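Local structure of putative oxidoreductase with NAD(P)-binding Rossmann-fold domain (Clostridium difficile, 3UUW) at residues Asn125-Pro130 with Ala175-Asn180; Asn137-Ile142 with Lys234-Lys239; Asn240-Glu245 with Leu264-Phe269. The protein is a putative NAD(P)-dependent oxidoreductase of the GFO/IDH/MocA family, probably binding a dinucleotide through its Rossmann-fold domain. One frame throughout, in Å; residues are numbered along the deposited sequence.

Contact 1: Asn125-Pro130 with Ala175-Asn180. With GOL (glycerol), chain I.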
# COMPACT_ATOMS: atom_id res chain seq x y z
N ASN A 125 -13.77 17.93 -16.22
CA ASN A 125 -13.66 17.99 -14.77
C ASN A 125 -12.26 17.75 -14.21
O ASN A 125 -11.90 18.29 -13.16
CB ASN A 125 -14.67 17.05 -14.10
CG ASN A 125 -14.49 15.63 -14.55
OD1 ASN A 125 -14.79 15.31 -15.71
ND2 ASN A 125 -13.96 14.77 -13.67
N ARG A 126 -11.45 16.95 -14.91
CA ARG A 126 -10.12 16.62 -14.43
C ARG A 126 -9.23 17.86 -14.27
O ARG A 126 -8.36 17.87 -13.41
CB ARG A 126 -9.50 15.53 -15.30
CG ARG A 126 -10.14 14.21 -15.08
CD ARG A 126 -9.87 13.26 -16.21
NE ARG A 126 -10.43 11.96 -15.90
CZ ARG A 126 -11.72 11.68 -15.89
NH1 ARG A 126 -12.62 12.59 -16.24
NH2 ARG A 126 -12.12 10.46 -15.54
N ARG A 127 -9.47 18.92 -15.05
CA ARG A 127 -8.73 20.17 -14.90
C ARG A 127 -9.00 20.86 -13.55
O ARG A 127 -8.27 21.78 -13.15
CB ARG A 127 -9.04 21.12 -16.04
CG ARG A 127 -8.74 20.61 -17.41
CD ARG A 127 -8.69 21.78 -18.36
NE ARG A 127 -8.71 21.42 -19.77
CZ ARG A 127 -8.51 22.28 -20.77
NH1 ARG A 127 -8.18 23.54 -20.52
NH2 ARG A 127 -8.59 21.87 -22.03
N PHE A 128 -10.05 20.41 -12.86
CA PHE A 128 -10.44 20.94 -11.56
C PHE A 128 -10.33 19.91 -10.44
O PHE A 128 -10.72 20.17 -9.29
CB PHE A 128 -11.87 21.50 -11.63
CG PHE A 128 -11.98 22.76 -12.42
CD1 PHE A 128 -12.00 22.72 -13.80
CD2 PHE A 128 -12.02 23.99 -11.79
CE1 PHE A 128 -12.08 23.87 -14.53
CE2 PHE A 128 -12.10 25.15 -12.53
CZ PHE A 128 -12.13 25.08 -13.90
N CYS A 129 -9.83 18.72 -10.78
CA CYS A 129 -9.60 17.67 -9.79
C CYS A 129 -8.57 18.23 -8.79
O CYS A 129 -7.46 18.56 -9.16
CB CYS A 129 -9.13 16.40 -10.49
SG CYS A 129 -8.47 15.14 -9.38
N PRO A 130 -8.93 18.31 -7.52
CA PRO A 130 -8.01 18.96 -6.58
C PRO A 130 -6.61 18.32 -6.54
O PRO A 130 -5.63 19.05 -6.54
CB PRO A 130 -8.72 18.82 -5.24
CG PRO A 130 -10.17 18.90 -5.62
CD PRO A 130 -10.26 18.12 -6.90
N ALA A 175 -3.63 15.32 -20.52
CA ALA A 175 -2.28 15.38 -21.05
C ALA A 175 -1.93 16.77 -21.57
O ALA A 175 -0.87 17.31 -21.24
CB ALA A 175 -2.09 14.33 -22.15
N LEU A 176 -2.81 17.35 -22.38
CA LEU A 176 -2.53 18.62 -23.00
C LEU A 176 -2.53 19.74 -21.94
O LEU A 176 -1.73 20.68 -22.04
CB LEU A 176 -3.53 18.91 -24.13
CG LEU A 176 -3.50 17.94 -25.34
CD1 LEU A 176 -4.54 18.37 -26.34
CD2 LEU A 176 -2.13 17.89 -25.97
N TRP A 177 -3.39 19.61 -20.93
CA TRP A 177 -3.46 20.58 -19.84
C TRP A 177 -2.19 20.54 -19.00
O TRP A 177 -1.69 21.58 -18.58
CB TRP A 177 -4.72 20.30 -19.00
CG TRP A 177 -4.84 21.01 -17.71
CD1 TRP A 177 -5.11 22.34 -17.50
CD2 TRP A 177 -4.82 20.40 -16.43
NE1 TRP A 177 -5.22 22.59 -16.16
CE2 TRP A 177 -5.05 21.41 -15.48
CE3 TRP A 177 -4.64 19.09 -16.00
CZ2 TRP A 177 -5.08 21.15 -14.12
CZ3 TRP A 177 -4.66 18.84 -14.64
CH2 TRP A 177 -4.89 19.87 -13.72
N LEU A 178 -1.66 19.33 -18.79
CA LEU A 178 -0.39 19.17 -18.07
C LEU A 178 0.82 19.56 -18.91
O LEU A 178 1.81 20.07 -18.37
CB LEU A 178 -0.22 17.72 -17.60
CG LEU A 178 -1.10 17.28 -16.45
CD1 LEU A 178 -0.99 15.75 -16.27
CD2 LEU A 178 -0.77 18.03 -15.13
N ALA A 179 0.77 19.31 -20.21
CA ALA A 179 1.90 19.65 -21.07
C ALA A 179 2.13 21.15 -21.04
O ALA A 179 3.26 21.59 -20.94
CB ALA A 179 1.65 19.20 -22.50
N ASN A 180 1.05 21.92 -21.12
CA ASN A 180 1.13 23.37 -21.19
C ASN A 180 2.15 23.84 -22.24
O ASN A 180 2.77 24.89 -22.11
CB ASN A 180 1.44 23.96 -19.82
CG ASN A 180 1.14 25.45 -19.75
OD1 ASN A 180 0.15 25.91 -20.33
ND2 ASN A 180 1.97 26.20 -19.04
C1 GOL I . -6.64 26.24 -14.36
O1 GOL I . -5.84 25.56 -15.31
C2 GOL I . -7.32 25.20 -13.49
O2 GOL I . -7.61 24.10 -14.30
C3 GOL I . -8.62 25.69 -12.85
O3 GOL I . -8.42 26.01 -11.50

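Contact 2: Asn137-Ile142 with Lys234-Lys239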
# COMPACT_ATOMS: atom_id res chain seq x y z
N ASN A 137 0.74 21.85 -9.89
CA ASN A 137 1.30 23.07 -9.27
C ASN A 137 2.67 22.82 -8.63
O ASN A 137 3.52 23.72 -8.60
CB ASN A 137 0.34 23.61 -8.21
CG ASN A 137 -0.90 24.26 -8.79
OD1 ASN A 137 -0.94 24.65 -9.96
ND2 ASN A 137 -1.92 24.44 -7.94
N ASN A 138 2.91 21.60 -8.15
CA ASN A 138 4.14 21.28 -7.42
C ASN A 138 5.25 20.62 -8.25
O ASN A 138 6.35 20.37 -7.73
CB ASN A 138 3.80 20.41 -6.20
CG ASN A 138 3.03 21.15 -5.16
OD1 ASN A 138 3.13 22.37 -5.05
ND2 ASN A 138 2.27 20.42 -4.35
N ALA A 139 4.97 20.39 -9.52
CA ALA A 139 5.93 19.73 -10.42
C ALA A 139 6.78 20.78 -11.09
O ALA A 139 6.26 21.75 -11.65
CB ALA A 139 5.20 18.92 -11.47
N THR A 140 8.09 20.60 -11.00
CA THR A 140 9.03 21.48 -11.69
C THR A 140 10.11 20.62 -12.33
O THR A 140 10.49 19.58 -11.79
CB THR A 140 9.65 22.51 -10.75
OG1 THR A 140 10.40 21.83 -9.74
CG2 THR A 140 8.57 23.37 -10.08
N GLU A 141 10.59 21.02 -13.50
CA GLU A 141 11.63 20.27 -14.20
C GLU A 141 11.17 18.83 -14.50
O GLU A 141 11.83 17.84 -14.18
CB GLU A 141 12.96 20.33 -13.44
CG GLU A 141 13.36 21.78 -13.11
CD GLU A 141 14.68 21.89 -12.38
OE1 GLU A 141 15.69 21.41 -12.91
OE2 GLU A 141 14.70 22.47 -11.28
N ILE A 142 9.99 18.75 -15.11
CA ILE A 142 9.40 17.50 -15.51
C ILE A 142 10.21 16.81 -16.59
O ILE A 142 10.64 17.45 -17.55
CB ILE A 142 7.95 17.73 -16.02
CG1 ILE A 142 7.06 18.28 -14.89
CG2 ILE A 142 7.32 16.45 -16.61
CD1 ILE A 142 5.68 18.73 -15.36
N LYS A 234 11.80 13.76 -7.85
CA LYS A 234 10.46 13.48 -7.38
C LYS A 234 9.63 12.65 -8.34
O LYS A 234 9.76 12.76 -9.56
CB LYS A 234 9.76 14.84 -7.18
CG LYS A 234 8.50 14.80 -6.42
CD LYS A 234 7.78 16.16 -6.41
CE LYS A 234 8.63 17.31 -5.98
NZ LYS A 234 7.76 18.53 -5.92
N ILE A 235 8.78 11.80 -7.78
CA ILE A 235 7.71 11.16 -8.56
C ILE A 235 6.43 11.57 -7.84
O ILE A 235 6.36 11.51 -6.60
CB ILE A 235 7.77 9.65 -8.61
CG1 ILE A 235 9.11 9.15 -9.18
CG2 ILE A 235 6.62 9.14 -9.46
CD1 ILE A 235 9.28 7.63 -9.18
N GLN A 236 5.44 12.03 -8.60
CA GLN A 236 4.12 12.30 -8.03
C GLN A 236 3.10 11.42 -8.77
O GLN A 236 3.16 11.30 -9.99
CB GLN A 236 3.69 13.75 -8.21
CG GLN A 236 4.58 14.82 -7.57
CD GLN A 236 4.45 16.19 -8.27
OE1 GLN A 236 4.95 16.39 -9.36
NE2 GLN A 236 3.80 17.11 -7.61
N ARG A 237 2.16 10.85 -8.04
CA ARG A 237 1.10 10.09 -8.69
C ARG A 237 -0.23 10.40 -8.04
O ARG A 237 -0.30 10.58 -6.81
CB ARG A 237 1.27 8.58 -8.58
CG ARG A 237 2.65 8.04 -8.72
CD ARG A 237 2.57 6.50 -8.83
NE ARG A 237 3.91 6.03 -9.01
CZ ARG A 237 4.78 5.86 -8.03
NH1 ARG A 237 4.41 6.06 -6.76
NH2 ARG A 237 5.99 5.46 -8.31
N VAL A 238 -1.27 10.43 -8.84
CA VAL A 238 -2.62 10.52 -8.30
C VAL A 238 -3.37 9.33 -8.87
O VAL A 238 -3.41 9.14 -10.08
CB VAL A 238 -3.34 11.84 -8.63
CG1 VAL A 238 -4.78 11.79 -8.13
CG2 VAL A 238 -2.63 12.99 -7.99
N LYS A 239 -3.94 8.51 -7.98
CA LYS A 239 -4.64 7.31 -8.36
C LYS A 239 -6.13 7.48 -8.12
O LYS A 239 -6.55 7.90 -7.04
CB LYS A 239 -4.14 6.11 -7.55
CG LYS A 239 -2.69 5.77 -7.79
CD LYS A 239 -2.28 4.57 -6.92
CE LYS A 239 -0.85 4.13 -7.20
NZ LYS A 239 -0.50 2.98 -6.32
O HOH W 1 2.48 17.26 -4.94
O HOH W 2 8.99 18.57 -8.95

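Contact 3: Asn240-Glu245 with Leu264-Phe269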
# COMPACT_ATOMS: atom_id res chain seq x y z
N ASN A 240 -6.91 7.14 -9.13
CA ASN A 240 -8.38 7.20 -9.08
C ASN A 240 -8.91 8.56 -8.60
O ASN A 240 -9.96 8.64 -7.91
CB ASN A 240 -8.93 6.06 -8.22
CG ASN A 240 -8.62 4.69 -8.81
OD1 ASN A 240 -8.50 4.55 -10.03
ND2 ASN A 240 -8.58 3.68 -7.97
N LEU A 241 -8.17 9.60 -8.96
CA LEU A 241 -8.48 11.00 -8.63
C LEU A 241 -8.50 11.33 -7.15
O LEU A 241 -8.81 12.48 -6.78
CB LEU A 241 -9.81 11.45 -9.27
CG LEU A 241 -9.88 11.39 -10.79
CD1 LEU A 241 -10.13 10.02 -11.26
CD2 LEU A 241 -10.98 12.35 -11.33
N ASN A 242 -8.14 10.38 -6.27
CA ASN A 242 -8.37 10.61 -4.86
C ASN A 242 -7.33 10.14 -3.86
O ASN A 242 -7.54 10.25 -2.64
CB ASN A 242 -9.77 10.14 -4.48
CG ASN A 242 -9.91 8.63 -4.48
OD1 ASN A 242 -8.93 7.91 -4.68
ND2 ASN A 242 -11.13 8.14 -4.25
N VAL A 243 -6.21 9.62 -4.37
CA VAL A 243 -5.07 9.28 -3.53
C VAL A 243 -3.83 9.90 -4.17
O VAL A 243 -3.65 9.76 -5.37
CB VAL A 243 -4.89 7.78 -3.38
CG1 VAL A 243 -3.58 7.48 -2.62
CG2 VAL A 243 -6.10 7.19 -2.63
N LEU A 244 -3.05 10.63 -3.39
CA LEU A 244 -1.86 11.30 -3.89
C LEU A 244 -0.60 10.68 -3.27
O LEU A 244 -0.50 10.56 -2.04
CB LEU A 244 -1.95 12.79 -3.62
CG LEU A 244 -0.93 13.73 -4.29
CD1 LEU A 244 -1.49 15.14 -4.42
CD2 LEU A 244 0.35 13.73 -3.53
N GLU A 245 0.32 10.24 -4.12
CA GLU A 245 1.58 9.65 -3.68
C GLU A 245 2.74 10.51 -4.13
O GLU A 245 2.74 10.99 -5.27
CB GLU A 245 1.78 8.26 -4.27
CG GLU A 245 0.71 7.26 -3.90
CD GLU A 245 0.96 5.88 -4.48
OE1 GLU A 245 1.84 5.72 -5.35
OE2 GLU A 245 0.26 4.94 -4.05
N LEU A 264 -17.65 14.18 -5.59
CA LEU A 264 -17.73 15.12 -6.70
C LEU A 264 -16.70 16.23 -6.53
O LEU A 264 -16.19 16.78 -7.51
CB LEU A 264 -19.14 15.68 -6.83
CG LEU A 264 -20.18 14.57 -7.06
CD1 LEU A 264 -21.59 15.17 -7.22
CD2 LEU A 264 -19.80 13.71 -8.29
N LYS A 265 -16.39 16.53 -5.28
CA LYS A 265 -15.30 17.43 -4.97
C LYS A 265 -14.00 16.74 -5.39
O LYS A 265 -13.12 17.36 -6.02
CB LYS A 265 -15.29 17.75 -3.48
CG LYS A 265 -14.14 18.66 -3.03
CD LYS A 265 -14.27 20.09 -3.56
CE LYS A 265 -13.21 20.98 -2.96
NZ LYS A 265 -13.38 22.40 -3.41
N GLN A 266 -13.85 15.46 -5.04
CA GLN A 266 -12.64 14.72 -5.41
C GLN A 266 -12.39 14.73 -6.90
O GLN A 266 -11.26 14.91 -7.31
CB GLN A 266 -12.72 13.25 -4.99
CG GLN A 266 -12.80 12.98 -3.50
CD GLN A 266 -13.09 11.51 -3.22
OE1 GLN A 266 -12.92 10.66 -4.09
NE2 GLN A 266 -13.64 11.22 -2.03
N LYS A 267 -13.44 14.50 -7.69
CA LYS A 267 -13.27 14.31 -9.13
C LYS A 267 -13.21 15.62 -9.90
O LYS A 267 -12.87 15.61 -11.09
CB LYS A 267 -14.37 13.44 -9.68
CG LYS A 267 -14.41 12.03 -9.08
CD LYS A 267 -15.67 11.34 -9.51
CE LYS A 267 -15.98 10.05 -8.76
NZ LYS A 267 -14.84 9.06 -8.81
N GLY A 268 -13.50 16.74 -9.25
CA GLY A 268 -13.44 18.04 -9.93
C GLY A 268 -14.80 18.58 -10.39
O GLY A 268 -14.89 19.71 -10.85
N PHE A 269 -15.85 17.78 -10.27
CA PHE A 269 -17.18 18.22 -10.71
C PHE A 269 -17.69 19.39 -9.88
O PHE A 269 -18.35 20.28 -10.40
CB PHE A 269 -18.19 17.08 -10.68
CG PHE A 269 -17.95 16.04 -11.72
CD1 PHE A 269 -18.26 16.31 -13.05
CD2 PHE A 269 -17.38 14.82 -11.40
CE1 PHE A 269 -18.05 15.37 -14.03
CE2 PHE A 269 -17.15 13.86 -12.37
CZ PHE A 269 -17.48 14.13 -13.70
O HOH W 3 -12.53 10.08 -7.20
O HOH W 4 -8.80 14.97 -5.87

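Contact 1: Asn125-Pro130 with Ala175-Asn180
R127, in a short 3-10 turn that spans 125-128, lies against W177 in the last turn of helix 160-179, their CA atoms 7.2 Å apart. Within the turn F128 N bonds back to N125 O, while C129 takes the N-cap position of helix 130-138. No hydrogen bond joins the two segments directly; a flat ring meets the backbone and alkyl chain of one arginine, R127 O lying 3.4 Å from W177 CZ2. A chi1 of 169° swings the W177 indole away from the backbone N and out from its helix, sliding past R127 in the opposite direction. R127 CA stands over the six-membered ring as a CH-pi contact, 3.9 Å from the centroid and 12° off the ring normal. R127 CD packs 3.7 Å from W177 CD1 over the same face. The extended arginine gives the ring its aliphatic part and sends its charge beyond, to salt bridges with D173 and E292; its guanidinium plane is only 24° from that of the indole. K136 adds a cation-pi contact to W177. A glycerol, probably from the crystallisation liquor, bridges the segments: W177 NE1 donates to glycerol O1 in the ring plane at 3.2 Å, and glycerol O2 donates to R127 O at 2.7 Å. Glycerol C3 lies over one face of the F128 ring. Tryptophan suits this place by offering a broad face and an edge N-H. The arrangement joins the loop leaving the last Rossmann strand, 120-122, to a helix of the C-terminal alpha+beta domain, as expected at the domain junction of the GFO/IDH/MocA fold.

Contact 2: Asn137-Ile142 with Lys234-Lys239
In the helix-on-sheet packing of the GFO/IDH/MocA C-terminal domain, N138 and A139, in the last part of helix 130-138 and the loop after it, meet K234 and Q236 on strand 234-239 of the large mixed sheet. The chain then runs through the loop to enter strand 142-150 of that same sheet. K234 and Q236, two residues apart, both project from the strand toward the helix end, and I235, between them in sequence, packs on S220 of the second subunit. Lysine fits the first place because a helix C-terminus presents carbonyl oxygens to a positive charge. K234 leaves the strand with CG anti to the backbone N (chi1 -167°) and bends at its third torsion, which carries NZ to N138 O at 2.9 Å. The ammonium comes in tilted 35° from the carbonyl plane, with a C=O...N angle of 144°, and the helix dipole would probably favour its charge there. Glutamine, long and uncharged, suits the buried place beside it. Its amide reaches both residues: Q236 OE1 lies 3.3 Å from A139 CB, and Q236 NE2 is 3.6 Å from N138 CB. The small alanine lets the amide come close. Q236 NE2 also makes a weak hydrogen bond to I135 O, one turn back along the helix. Two waters complete the join. One accepts from T140 N and, weakly, from K234 NZ. The other accepts from both side-chain amides, lying 3.0 Å from Q236 NE2 and 3.2 Å from N138 ND2.

Contact 3: Asn240-Glu245 with Leu264-Phe269
Q266, on the short helix 263-267, faces N242 in the turn that leads into strand 243-248. CB and CG carry the chain, extended beyond CG (chi2 171°), across to the turn. There CD lies 3.8 Å from N242 CB, and the tip divides its work: NE2 donates to V261 O, while OE1 accepts from N242 ND2 at 3.1 Å. The N-H...O angle of that bond is 156°. Q266 OE1 also lies 3.2 Å from N242 CB. The acceptor lies in the amide plane of N242, yet the donor sits above the carbonyl plane of Q266, and the two amides are turned 58° apart. Water 3 also lies near Q266 OE1, within hydrogen-bonding distance of N240 O and K267 NZ as well. Apart from the amide pair, L241 CD2 packs 3.7 Å from K267 CA, the hydrophobic part of the join. K267 sends its ammonium on to A259 O of the third subunit and makes a cation-pi contact with W260 of that subunit. L241 O and Q266 O, two acceptors 3.5 Å apart, are reconciled by water 4, which donates to L241 O at 2.7 Å and to Q266 O at 2.9 Å. N242 and V243 both face K239, a classic beta bulge. Asparagine and glutamine suit this largely buried seam because their amides can pair without a charge of their own, while water 4 bridges two carbonyls that would otherwise oppose one another.

In the fold
Contact 3 is the most buried of the three; contacts 1 and 2 are partly buried, and contact 2 lies farthest from the centre of the chain. Contacts 2 and 3 reach neighbouring strands of the mixed sheet, 234-239 and 243-248, and are tied by salt bridges from R237 and K239 to E245. Contacts 1 and 3 touch directly, N125 ND2 lying 2.9 Å from K267 O. Helix 130-138 runs from contact 1 to contact 2. The chemistry differs with place: an aromatic face against an alkyl chain in contact 1, a lysine at a helix end in contact 2, and neutral amides with bridging waters in contact 3.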